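Cycloalternan-forming enzyme (Listeria monocytogenes serovar 1/2a, PDB 5F7U) is a multidomain protein of glycoside hydrolase family 31, built around a TIM-barrel domain and carrying a family 6 carbohydrate-binding module. Local coordinates at residues W363-D375 / A387-Q401. The protein carries 1 engineered substitution. Residues are numbered along the deposited sequence; the frame is centred on the assembly and turned at random.
With MG (magnesium ion), chain J; GLC (alpha-D-glucopyranose), chain F; GLC (alpha-D-glucopyranose), chain B.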
loop_
_atom_site.group_PDB
_atom_site.type_symbol
_atom_site.label_atom_id
_atom_site.label_comp_id
_atom_site.label_asym_id
_atom_site.label_seq_id
_atom_site.Cartn_x
_atom_site.Cartn_y
_atom_site.Cartn_z
ATOM N N TRP A 363 -3.090 -5.920 17.765
ATOM C CA TRP A 363 -4.509 -5.570 17.639
ATOM C C TRP A 363 -4.861 -4.763 16.401
ATOM O O TRP A 363 -5.972 -4.864 15.897
ATOM C CB TRP A 363 -5.055 -4.885 18.900
ATOM C CG TRP A 363 -4.688 -3.428 19.119
ATOM C CD1 TRP A 363 -3.693 -2.947 19.939
ATOM C CD2 TRP A 363 -5.339 -2.274 18.554
ATOM N NE1 TRP A 363 -3.679 -1.573 19.903
ATOM C CE2 TRP A 363 -4.684 -1.129 19.078
ATOM C CE3 TRP A 363 -6.420 -2.096 17.672
ATOM C CZ2 TRP A 363 -5.069 0.182 18.737
ATOM C CZ3 TRP A 363 -6.806 -0.786 17.325
ATOM C CH2 TRP A 363 -6.122 0.338 17.864
ATOM N N ALA A 364 -3.899 -3.996 15.894
ATOM C CA ALA A 364 -4.122 -3.243 14.670
ATOM C C ALA A 364 -4.402 -4.145 13.456
ATOM O O ALA A 364 -4.978 -3.679 12.471
ATOM C CB ALA A 364 -2.944 -2.307 14.410
ATOM N N PHE A 365 -4.023 -5.421 13.555
ATOM C CA PHE A 365 -4.146 -6.389 12.444
ATOM C C PHE A 365 -5.365 -7.306 12.496
ATOM O O PHE A 365 -5.513 -8.197 11.648
ATOM C CB PHE A 365 -2.817 -7.137 12.294
ATOM C CG PHE A 365 -1.706 -6.201 11.957
ATOM C CD1 PHE A 365 -1.530 -5.768 10.640
ATOM C CD2 PHE A 365 -0.915 -5.649 12.970
ATOM C CE1 PHE A 365 -0.560 -4.818 10.322
ATOM C CE2 PHE A 365 0.056 -4.703 12.668
ATOM C CZ PHE A 365 0.243 -4.291 11.340
ATOM N N GLY A 366 -6.237 -7.087 13.483
ATOM C CA GLY A 366 -7.544 -7.740 13.497
ATOM C C GLY A 366 -8.594 -6.858 12.828
ATOM O O GLY A 366 -8.267 -5.797 12.250
ATOM N N LEU A 367 -9.863 -7.250 12.923
ATOM C CA LEU A 367 -10.898 -6.470 12.249
ATOM C C LEU A 367 -11.178 -5.154 12.993
ATOM O O LEU A 367 -11.334 -5.165 14.218
ATOM C CB LEU A 367 -12.204 -7.261 12.149
ATOM C CG LEU A 367 -13.462 -6.546 11.616
ATOM C CD1 LEU A 367 -13.266 -6.126 10.156
ATOM C CD2 LEU A 367 -14.661 -7.489 11.771
ATOM N N TRP A 368 -11.257 -4.062 12.225
ATOM C CA TRP A 368 -11.719 -2.773 12.728
ATOM C C TRP A 368 -13.170 -2.540 12.366
ATOM O O TRP A 368 -13.532 -2.681 11.203
ATOM C CB TRP A 368 -10.928 -1.631 12.108
ATOM C CG TRP A 368 -9.495 -1.554 12.491
ATOM C CD1 TRP A 368 -8.510 -2.450 12.182
ATOM C CD2 TRP A 368 -8.870 -0.483 13.206
ATOM N NE1 TRP A 368 -7.291 -1.999 12.687
ATOM C CE2 TRP A 368 -7.495 -0.804 13.329
ATOM C CE3 TRP A 368 -9.345 0.707 13.782
ATOM C CZ2 TRP A 368 -6.578 0.031 13.980
ATOM C CZ3 TRP A 368 -8.410 1.547 14.460
ATOM C CH2 TRP A 368 -7.046 1.195 14.534
ATOM N N MET A 369 -13.986 -2.164 13.361
ATOM C CA MET A 369 -15.412 -1.815 13.136
ATOM C C MET A 369 -15.615 -0.319 13.224
ATOM O O MET A 369 -15.136 0.325 14.155
ATOM C CB MET A 369 -16.293 -2.468 14.205
ATOM C CG MET A 369 -15.997 -3.950 14.375
ATOM S SD MET A 369 -17.369 -4.854 15.123
ATOM C CE MET A 369 -17.619 -3.915 16.633
ATOM N N SER A 370 -16.372 0.231 12.285
ATOM C CA SER A 370 -16.556 1.683 12.222
ATOM C C SER A 370 -17.892 1.961 11.543
ATOM O O SER A 370 -18.309 1.180 10.692
ATOM C CB SER A 370 -15.409 2.319 11.428
ATOM O OG SER A 370 -15.591 3.725 11.275
ATOM N N ALA A 371 -18.530 3.073 11.906
ATOM C CA ALA A 371 -19.731 3.585 11.214
ATOM C C ALA A 371 -19.955 5.002 11.669
ATOM O O ALA A 371 -20.062 5.262 12.879
ATOM C CB ALA A 371 -20.972 2.736 11.512
ATOM N N ASN A 372 -20.052 5.927 10.713
ATOM C CA ASN A 372 -20.270 7.314 11.091
ATOM C C ASN A 372 -21.558 7.493 11.898
ATOM O O ASN A 372 -21.634 8.396 12.739
ATOM C CB ASN A 372 -20.270 8.235 9.868
ATOM C CG ASN A 372 -20.245 9.696 10.253
ATOM O OD1 ASN A 372 -21.292 10.372 10.234
ATOM N ND2 ASN A 372 -19.067 10.192 10.637
ATOM N N GLU A 373 -22.556 6.643 11.651
ATOM C CA GLU A 373 -23.845 6.738 12.360
ATOM C C GLU A 373 -23.822 6.431 13.872
ATOM O O GLU A 373 -24.795 6.741 14.577
ATOM C CB GLU A 373 -24.921 5.900 11.665
ATOM C CG GLU A 373 -24.724 4.392 11.761
ATOM C CD GLU A 373 -25.649 3.638 10.817
ATOM O OE1 GLU A 373 -25.454 3.707 9.576
ATOM O OE2 GLU A 373 -26.579 2.957 11.329
ATOM N N TRP A 374 -22.745 5.800 14.344
ATOM C CA TRP A 374 -22.597 5.517 15.772
ATOM C C TRP A 374 -22.298 6.826 16.491
ATOM O O TRP A 374 -21.209 7.406 16.336
ATOM C CB TRP A 374 -21.479 4.503 16.002
ATOM C CG TRP A 374 -21.759 3.157 15.402
ATOM C CD1 TRP A 374 -22.980 2.655 14.989
ATOM C CD2 TRP A 374 -20.800 2.128 15.165
ATOM N NE1 TRP A 374 -22.815 1.372 14.494
ATOM C CE2 TRP A 374 -21.497 1.021 14.610
ATOM C CE3 TRP A 374 -19.409 2.030 15.363
ATOM C CZ2 TRP A 374 -20.845 -0.160 14.223
ATOM C CZ3 TRP A 374 -18.765 0.831 14.994
ATOM C CH2 TRP A 374 -19.485 -0.231 14.435
ATOM N N ASP A 375 -23.281 7.318 17.240
ATOM C CA ASP A 375 -23.171 8.661 17.807
ATOM C C ASP A 375 -23.634 8.763 19.244
ATOM O O ASP A 375 -23.864 9.870 19.742
ATOM C CB ASP A 375 -23.940 9.686 16.938
ATOM C CG ASP A 375 -25.464 9.538 17.053
ATOM O OD1 ASP A 375 -25.974 8.397 17.193
ATOM O OD2 ASP A 375 -26.158 10.580 16.970
ATOM N N ALA A 387 -21.726 -7.704 17.535
ATOM C CA ALA A 387 -20.486 -8.431 17.256
ATOM C C ALA A 387 -20.427 -9.714 18.071
ATOM O O ALA A 387 -20.119 -10.760 17.527
ATOM C CB ALA A 387 -19.252 -7.567 17.493
ATOM N N LYS A 388 -20.785 -9.635 19.354
ATOM C CA LYS A 388 -20.737 -10.789 20.253
ATOM C C LYS A 388 -21.739 -11.853 19.809
ATOM O O LYS A 388 -21.378 -13.016 19.720
ATOM C CB LYS A 388 -20.955 -10.364 21.721
ATOM C CG LYS A 388 -20.700 -11.435 22.780
ATOM C CD LYS A 388 -20.899 -10.840 24.175
ATOM C CE LYS A 388 -21.340 -11.865 25.218
ATOM N NZ LYS A 388 -21.726 -11.250 26.535
ATOM N N ALA A 389 -22.969 -11.449 19.489
ATOM C CA ALA A 389 -24.034 -12.402 19.113
ATOM C C ALA A 389 -23.753 -13.116 17.788
ATOM O O ALA A 389 -24.184 -14.263 17.578
ATOM C CB ALA A 389 -25.379 -11.693 19.046
ATOM N N ASN A 390 -23.034 -12.426 16.914
ATOM C CA ASN A 390 -22.686 -12.917 15.582
ATOM C C ASN A 390 -21.278 -13.520 15.503
ATOM O O ASN A 390 -20.764 -13.774 14.402
ATOM C CB ASN A 390 -22.890 -11.789 14.557
ATOM C CG ASN A 390 -24.364 -11.489 14.324
ATOM O OD1 ASN A 390 -25.043 -12.252 13.645
ATOM N ND2 ASN A 390 -24.877 -10.411 14.920
ATOM N N ASP A 391 -20.671 -13.756 16.670
ATOM C CA ASP A 391 -19.325 -14.340 16.778
ATOM C C ASP A 391 -18.292 -13.638 15.880
ATOM O O ASP A 391 -17.618 -14.277 15.060
ATOM C CB ASP A 391 -19.377 -15.857 16.497
ATOM C CG ASP A 391 -20.338 -16.594 17.426
ATOM O OD1 ASP A 391 -20.281 -16.367 18.650
ATOM O OD2 ASP A 391 -21.152 -17.407 16.935
ATOM N N ILE A 392 -18.211 -12.316 16.049
ATOM C CA ILE A 392 -17.290 -11.474 15.278
ATOM C C ILE A 392 -16.249 -10.920 16.263
ATOM O O ILE A 392 -16.489 -9.887 16.904
ATOM C CB ILE A 392 -18.040 -10.338 14.518
ATOM C CG1 ILE A 392 -19.183 -10.873 13.642
ATOM C CG2 ILE A 392 -17.053 -9.465 13.730
ATOM C CD1 ILE A 392 -18.764 -11.807 12.502
ATOM N N PRO A 393 -15.092 -11.601 16.389
ATOM C CA PRO A 393 -14.069 -11.194 17.349
ATOM C C PRO A 393 -13.168 -10.064 16.800
ATOM O O PRO A 393 -11.958 -10.226 16.624
ATOM C CB PRO A 393 -13.312 -12.497 17.581
ATOM C CG PRO A 393 -13.343 -13.149 16.233
ATOM C CD PRO A 393 -14.737 -12.882 15.743
ATOM N N ALA A 394 -13.768 -8.903 16.582
ATOM C CA ALA A 394 -13.045 -7.743 16.095
ATOM C C ALA A 394 -12.070 -7.251 17.167
ATOM O O ALA A 394 -12.217 -7.587 18.355
ATOM C CB ALA A 394 -14.032 -6.634 15.713
ATOM N N THR A 395 -11.075 -6.461 16.750
ATOM C CA THR A 395 -10.095 -5.910 17.699
ATOM C C THR A 395 -10.007 -4.390 17.692
ATOM O O THR A 395 -9.440 -3.800 18.617
ATOM C CB THR A 395 -8.688 -6.481 17.467
ATOM O OG1 THR A 395 -8.273 -6.189 16.131
ATOM C CG2 THR A 395 -8.678 -7.999 17.714
ATOM N N GLY A 396 -10.541 -3.760 16.644
ATOM C CA GLY A 396 -10.483 -2.302 16.527
ATOM C C GLY A 396 -11.868 -1.695 16.442
ATOM O O GLY A 396 -12.791 -2.307 15.917
ATOM N N PHE A 397 -12.010 -0.476 16.964
ATOM C CA PHE A 397 -13.308 0.187 17.051
ATOM C C PHE A 397 -13.077 1.673 16.800
ATOM O O PHE A 397 -12.155 2.275 17.370
ATOM C CB PHE A 397 -13.938 -0.038 18.437
ATOM C CG PHE A 397 -15.416 0.273 18.495
ATOM C CD1 PHE A 397 -15.877 1.585 18.593
ATOM C CD2 PHE A 397 -16.351 -0.765 18.498
ATOM C CE1 PHE A 397 -17.246 1.860 18.631
ATOM C CE2 PHE A 397 -17.725 -0.499 18.543
ATOM C CZ PHE A 397 -18.176 0.812 18.614
ATOM N N VAL A 398 -13.876 2.264 15.926
ATOM C CA VAL A 398 -13.672 3.674 15.600
ATOM C C VAL A 398 -14.931 4.442 15.967
ATOM O O VAL A 398 -16.031 3.970 15.681
ATOM C CB VAL A 398 -13.385 3.893 14.090
ATOM C CG1 VAL A 398 -13.140 5.382 13.791
ATOM C CG2 VAL A 398 -12.197 3.042 13.613
ATOM N N LEU A 399 -14.765 5.609 16.598
ATOM C CA LEU A 399 -15.876 6.554 16.749
ATOM C C LEU A 399 -15.569 7.831 16.003
ATOM O O LEU A 399 -14.521 8.435 16.217
ATOM C CB LEU A 399 -16.161 6.887 18.224
ATOM C CG LEU A 399 -16.955 5.843 19.007
ATOM C CD1 LEU A 399 -17.098 6.374 20.421
ATOM C CD2 LEU A 399 -18.332 5.645 18.378
ATOM N N GLU A 400 -16.502 8.242 15.150
ATOM C CA GLU A 400 -16.386 9.491 14.428
ATOM C C GLU A 400 -17.294 10.547 14.999
ATOM O O GLU A 400 -16.832 11.661 15.313
ATOM C CB GLU A 400 -16.677 9.289 12.940
ATOM C CG GLU A 400 -15.661 8.384 12.269
ATOM C CD GLU A 400 -15.688 8.463 10.761
ATOM O OE1 GLU A 400 -16.769 8.740 10.178
ATOM O OE2 GLU A 400 -14.611 8.243 10.158
ATOM N N GLN A 401 -18.569 10.199 15.154
ATOM C CA GLN A 401 -19.589 11.142 15.581
ATOM C C GLN A 401 -19.678 11.157 17.122
ATOM O O GLN A 401 -20.724 10.869 17.729
ATOM C CB GLN A 401 -20.913 10.795 14.898
ATOM C CG GLN A 401 -21.862 11.972 14.824
ATOM C CD GLN A 401 -23.177 11.703 14.124
ATOM O OE1 GLN A 401 -24.069 12.536 14.224
ATOM N NE2 GLN A 401 -23.330 10.556 13.460
HETATM MG MG MG J . -26.641 6.872 15.765
HETATM C C1 GLC F . -18.283 13.395 8.948
HETATM C C2 GLC F . -18.802 14.787 8.561
HETATM C C3 GLC F . -18.174 15.880 9.435
HETATM C C4 GLC F . -18.322 15.555 10.921
HETATM C C5 GLC F . -17.703 14.172 11.173
HETATM C C6 GLC F . -17.701 13.731 12.632
HETATM O O2 GLC F . -18.478 15.067 7.197
HETATM O O3 GLC F . -18.775 17.148 9.149
HETATM O O4 GLC F . -17.660 16.566 11.691
HETATM O O5 GLC F . -18.386 13.188 10.369
HETATM O O6 GLC F . -19.047 13.462 13.035
HETATM C C1 GLC B . -14.082 12.027 5.844
HETATM C C2 GLC B . -13.517 10.591 5.911
HETATM C C3 GLC B . -14.597 9.530 6.204
HETATM C C4 GLC B . -15.405 9.921 7.452
HETATM C C5 GLC B . -15.804 11.404 7.425
HETATM C C6 GLC B . -16.464 11.879 8.709
HETATM O O2 GLC B . -12.716 10.315 4.758
HETATM O O3 GLC B . -14.014 8.233 6.419
HETATM O O4 GLC B . -16.590 9.109 7.546
HETATM O O5 GLC B . -14.712 12.294 7.113
HETATM O O6 GLC B . -16.937 13.214 8.442
HETATM O O HOH W 1 -10.285 -9.517 14.520
HETATM O O HOH W 2 -19.039 7.190 14.688
HETATM O O HOH W 3 -17.025 5.113 13.293
HETATM O O HOH W 4 -22.410 12.177 19.501
HETATM O O HOH W 5 -25.393 13.165 17.391
HETATM O O HOH W 6 -27.322 4.901 14.734
HETATM O O HOH W 7 -28.545 6.708 16.831
HETATM O O HOH W 8 -27.106 8.560 14.236
#
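W374 brings CZ3 of its indole over one face of the F397 ring, 3.7 Å from F397 CZ; the two planes are 22° apart but slid so far that the rings barely overlap. The unbranched, bent chain of M369 reaches the same ring with CE, while its CG rests 3.6 Å from A394 CB; alanine's single methyl allows this close approach. On the other face of the sheet W368 sets its indole over the CA of G396, where a side chain would collide with the ring, and meets V398 CG2 at its edge. Strands 367-369 and 396-399 are the first two of the TIM barrel, parallel and joined through helix 377-389; M369 N donates to G396 O at 2.8 Å.

Beyond the strands the contact turns polar. N372, whose CG lies anti to the backbone N (chi1 -170°), gives from ND2 a nearly straight bond of 2.8 Å to the anti side of E400 OE1 and a second to O5 of one glucopyranose. The same OE1 accepts from O4 of a second glucopyranose, and K535 pairs with OE2. Q401 NE2 binds N372 O, while D375 OD1 and E373 O ligate magnesium with D379 and three waters. The residues following the two strands thus serve both sugar pocket and magnesium site, with E400 held by amide, lysine and sugar at once.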